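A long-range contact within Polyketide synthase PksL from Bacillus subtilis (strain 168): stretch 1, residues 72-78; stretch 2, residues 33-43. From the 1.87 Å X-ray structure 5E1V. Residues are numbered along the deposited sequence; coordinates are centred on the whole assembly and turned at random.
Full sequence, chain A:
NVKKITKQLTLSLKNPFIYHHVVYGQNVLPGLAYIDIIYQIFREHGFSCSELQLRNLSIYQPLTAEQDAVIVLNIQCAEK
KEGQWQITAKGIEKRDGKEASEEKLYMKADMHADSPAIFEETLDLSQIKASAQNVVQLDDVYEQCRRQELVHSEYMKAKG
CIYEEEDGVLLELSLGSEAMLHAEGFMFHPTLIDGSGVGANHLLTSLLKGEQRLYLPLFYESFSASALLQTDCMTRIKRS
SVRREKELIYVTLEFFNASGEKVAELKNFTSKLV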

# COMPACT_ATOMS: atom_id res chain seq x y z
N VAL A 72 16.70 -2.51 -11.24
CA VAL A 72 17.42 -1.46 -10.57
C VAL A 72 16.56 -0.22 -10.71
O VAL A 72 16.44 0.31 -11.82
CB VAL A 72 18.79 -1.28 -11.17
CG1 VAL A 72 19.50 -0.14 -10.47
CG2 VAL A 72 19.58 -2.61 -11.07
N LEU A 73 15.92 0.19 -9.62
CA LEU A 73 14.92 1.24 -9.62
C LEU A 73 15.53 2.54 -9.09
O LEU A 73 15.95 2.63 -7.94
CB LEU A 73 13.66 0.82 -8.80
CG LEU A 73 12.38 1.70 -8.87
CD1 LEU A 73 11.72 1.65 -10.23
CD2 LEU A 73 11.30 1.33 -7.84
N ASN A 74 15.56 3.54 -9.96
CA ASN A 74 16.11 4.83 -9.65
C ASN A 74 14.96 5.70 -9.28
O ASN A 74 14.02 5.86 -10.09
CB ASN A 74 16.84 5.32 -10.89
CG ASN A 74 18.30 4.98 -10.85
OD1 ASN A 74 18.78 4.34 -9.92
ND2 ASN A 74 19.04 5.46 -11.84
N ILE A 75 14.94 6.18 -8.02
CA ILE A 75 13.91 7.12 -7.54
C ILE A 75 14.53 8.51 -7.45
O ILE A 75 15.48 8.69 -6.70
CB ILE A 75 13.24 6.66 -6.25
CG1 ILE A 75 12.66 5.27 -6.46
CG2 ILE A 75 12.08 7.54 -5.83
CD1 ILE A 75 12.52 4.54 -5.20
N GLN A 76 14.04 9.46 -8.26
CA GLN A 76 14.51 10.86 -8.14
C GLN A 76 13.35 11.76 -7.63
O GLN A 76 12.21 11.67 -8.15
CB GLN A 76 14.96 11.37 -9.47
CG GLN A 76 16.02 10.51 -10.11
CD GLN A 76 16.73 11.24 -11.23
OE1 GLN A 76 16.73 12.48 -11.30
NE2 GLN A 76 17.35 10.48 -12.11
N CYS A 77 13.67 12.59 -6.63
CA CYS A 77 12.75 13.53 -6.01
C CYS A 77 13.41 14.90 -6.29
O CYS A 77 14.56 15.12 -5.93
CB CYS A 77 12.61 13.28 -4.53
SG CYS A 77 12.52 11.50 -4.20
N ALA A 78 12.70 15.73 -7.00
CA ALA A 78 13.24 17.00 -7.45
C ALA A 78 12.34 18.09 -6.92
O ALA A 78 11.13 18.03 -7.16
CB ALA A 78 13.27 17.05 -8.96
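Stretch 2, residues 33-43: AYIDIIYQIFR

Helix 34-43 packs across strand 72-78 of the same chain, the nearest touching residues being 34 positions apart in sequence. The strand is extended throughout, with phi between -94° and -122° and psi between 106° and 133°, and it runs on beyond both ends of the stretch. The helix continues past Arg43; its backbone bonds include Ile38 N to Tyr34 O at 3.0 Å and Gln40 N to Asp36 O at 2.9 Å, while the bond from Ile41 N to Ile37 O, at 3.3 Å, is weak. The two axes approach to 10.5 Å, and their N-to-C directions differ by 58° (signed crossing angle -58°), so both elements advance in broadly the same sense while crossing obliquely. The backbones are closest in register at Ile75 and Ile38, CA to CA 8.4 Å, and at Cys77 and Phe42, CA to CA 9.0 Å. These separations leave room for a layer of side chains, and no hydrogen bond crosses between the stretches.

The alternation of the strand directs Leu73, Ile75 and Cys77 toward the helix, whereas Gln76 points away. Ile75 has the most surface covered, 61 Å². With chi1 in m and chi2 in t, it places CD1 3.5 Å from CG2 of Ile37, and its CG2 lies 3.8 Å from CD1 of Ile41. It thus touches two residues one helical turn apart, both of which point toward the strand and share the m,t rotamer.

Cys77 follows, with 52 Å² covered. Its SG lies 4.2 Å from CG2 of Ile41, and its CB is 4.0 Å from CZ of Phe42. SG is also 4.9 Å from the centroid of the Phe42 ring, 50° off the ring normal, an oblique sulfur-aromatic approach. The CA-to-CB bond of Phe42 points sideways, but the end of its ring comes nearer the strand and reaches Cys77.

Ile41, with 46 Å² covered, joins these two sets of contacts by touching Ile75 through CD1 and Cys77 through CG2. At the earlier end of both stretches, Leu73 brings CD2 to 4.2 Å from CE1 of Tyr34, meeting the ring at its edge, near its plane. Tyr34, like Phe42, starts sideways and ends closer to the strand. Together the contacts bury 270 Å², counting both sides, in a modest apolar interface. Polar groups of the helix bond outside it: Gln40 NE2 donates to Asp36 OD2 at 3.2 Å, and Arg43 NH2 to Gln40 OE1 at 3.0 Å.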

# COMPACT_ATOMS: atom_id res chain seq x y z
N ALA A 33 3.30 -0.72 -1.66
CA ALA A 33 4.63 -0.66 -1.08
C ALA A 33 5.35 0.60 -1.42
O ALA A 33 6.33 0.95 -0.78
CB ALA A 33 5.44 -1.89 -1.51
N TYR A 34 4.88 1.34 -2.43
CA TYR A 34 5.53 2.64 -2.77
C TYR A 34 5.45 3.67 -1.65
O TYR A 34 6.24 4.66 -1.64
CB TYR A 34 4.93 3.20 -4.09
CG TYR A 34 5.42 2.53 -5.32
CD1 TYR A 34 6.74 2.48 -5.60
CD2 TYR A 34 4.54 1.93 -6.20
CE1 TYR A 34 7.22 1.89 -6.80
CE2 TYR A 34 4.95 1.35 -7.38
CZ TYR A 34 6.28 1.37 -7.73
OH TYR A 34 6.72 0.76 -8.86
N ILE A 35 4.42 3.61 -0.82
CA ILE A 35 4.29 4.57 0.32
C ILE A 35 5.52 4.49 1.27
O ILE A 35 6.21 5.49 1.55
CB ILE A 35 2.99 4.35 1.09
CG1 ILE A 35 1.81 4.62 0.12
CG2 ILE A 35 2.95 5.26 2.28
CD1 ILE A 35 0.50 4.10 0.60
N ASP A 36 5.81 3.23 1.67
CA ASP A 36 7.01 2.98 2.48
C ASP A 36 8.29 3.39 1.78
O ASP A 36 9.08 4.15 2.38
CB ASP A 36 7.07 1.57 3.03
CG ASP A 36 8.14 1.47 4.10
OD1 ASP A 36 7.88 1.95 5.22
OD2 ASP A 36 9.23 1.00 3.73
N ILE A 37 8.47 2.97 0.52
CA ILE A 37 9.60 3.34 -0.28
C ILE A 37 9.86 4.87 -0.23
O ILE A 37 10.96 5.33 0.16
CB ILE A 37 9.51 2.77 -1.70
CG1 ILE A 37 9.73 1.25 -1.69
CG2 ILE A 37 10.46 3.49 -2.63
CD1 ILE A 37 9.15 0.54 -2.85
N ILE A 38 8.83 5.64 -0.56
CA ILE A 38 8.99 7.06 -0.68
C ILE A 38 9.27 7.76 0.67
O ILE A 38 10.22 8.53 0.75
CB ILE A 38 7.80 7.70 -1.39
CG1 ILE A 38 7.72 7.18 -2.81
CG2 ILE A 38 8.04 9.24 -1.50
CD1 ILE A 38 6.38 7.49 -3.44
N TYR A 39 8.56 7.36 1.74
CA TYR A 39 8.72 8.01 3.04
C TYR A 39 10.09 7.64 3.62
O TYR A 39 10.69 8.50 4.32
CB TYR A 39 7.59 7.63 4.00
CG TYR A 39 6.34 8.50 3.88
CD1 TYR A 39 5.31 8.20 3.01
CD2 TYR A 39 6.25 9.70 4.59
CE1 TYR A 39 4.24 9.07 2.84
CE2 TYR A 39 5.15 10.49 4.45
CZ TYR A 39 4.14 10.16 3.56
OH TYR A 39 3.03 10.97 3.45
N GLN A 40 10.59 6.43 3.31
CA GLN A 40 12.00 6.08 3.74
C GLN A 40 13.03 7.03 3.20
O GLN A 40 13.97 7.37 3.91
CB GLN A 40 12.41 4.65 3.38
CG GLN A 40 11.55 3.65 4.09
CD GLN A 40 12.11 3.04 5.34
OE1 GLN A 40 13.18 3.44 5.85
NE2 GLN A 40 11.47 1.94 5.77
N ILE A 41 12.92 7.37 1.92
CA ILE A 41 13.79 8.25 1.23
C ILE A 41 13.82 9.65 1.91
O ILE A 41 14.87 10.23 2.19
CB ILE A 41 13.40 8.35 -0.25
CG1 ILE A 41 13.76 7.02 -0.94
CG2 ILE A 41 14.19 9.45 -0.94
CD1 ILE A 41 13.03 6.88 -2.22
N PHE A 42 12.65 10.21 2.13
CA PHE A 42 12.61 11.56 2.77
C PHE A 42 13.08 11.54 4.19
O PHE A 42 13.73 12.51 4.67
CB PHE A 42 11.19 12.03 2.67
CG PHE A 42 10.90 12.64 1.30
CD1 PHE A 42 11.15 13.97 1.05
CD2 PHE A 42 10.46 11.84 0.25
CE1 PHE A 42 10.84 14.48 -0.20
CE2 PHE A 42 10.26 12.33 -1.01
CZ PHE A 42 10.44 13.66 -1.22
N ARG A 43 12.78 10.44 4.90
CA ARG A 43 13.28 10.28 6.28
C ARG A 43 14.82 10.32 6.31
O ARG A 43 15.43 10.90 7.27
CB ARG A 43 12.79 9.00 6.93
CG ARG A 43 13.30 8.90 8.37
CD ARG A 43 12.56 7.83 9.18
NE ARG A 43 12.88 6.49 8.66
CZ ARG A 43 12.53 5.36 9.30
NH1 ARG A 43 11.93 5.46 10.46
NH2 ARG A 43 12.83 4.19 8.78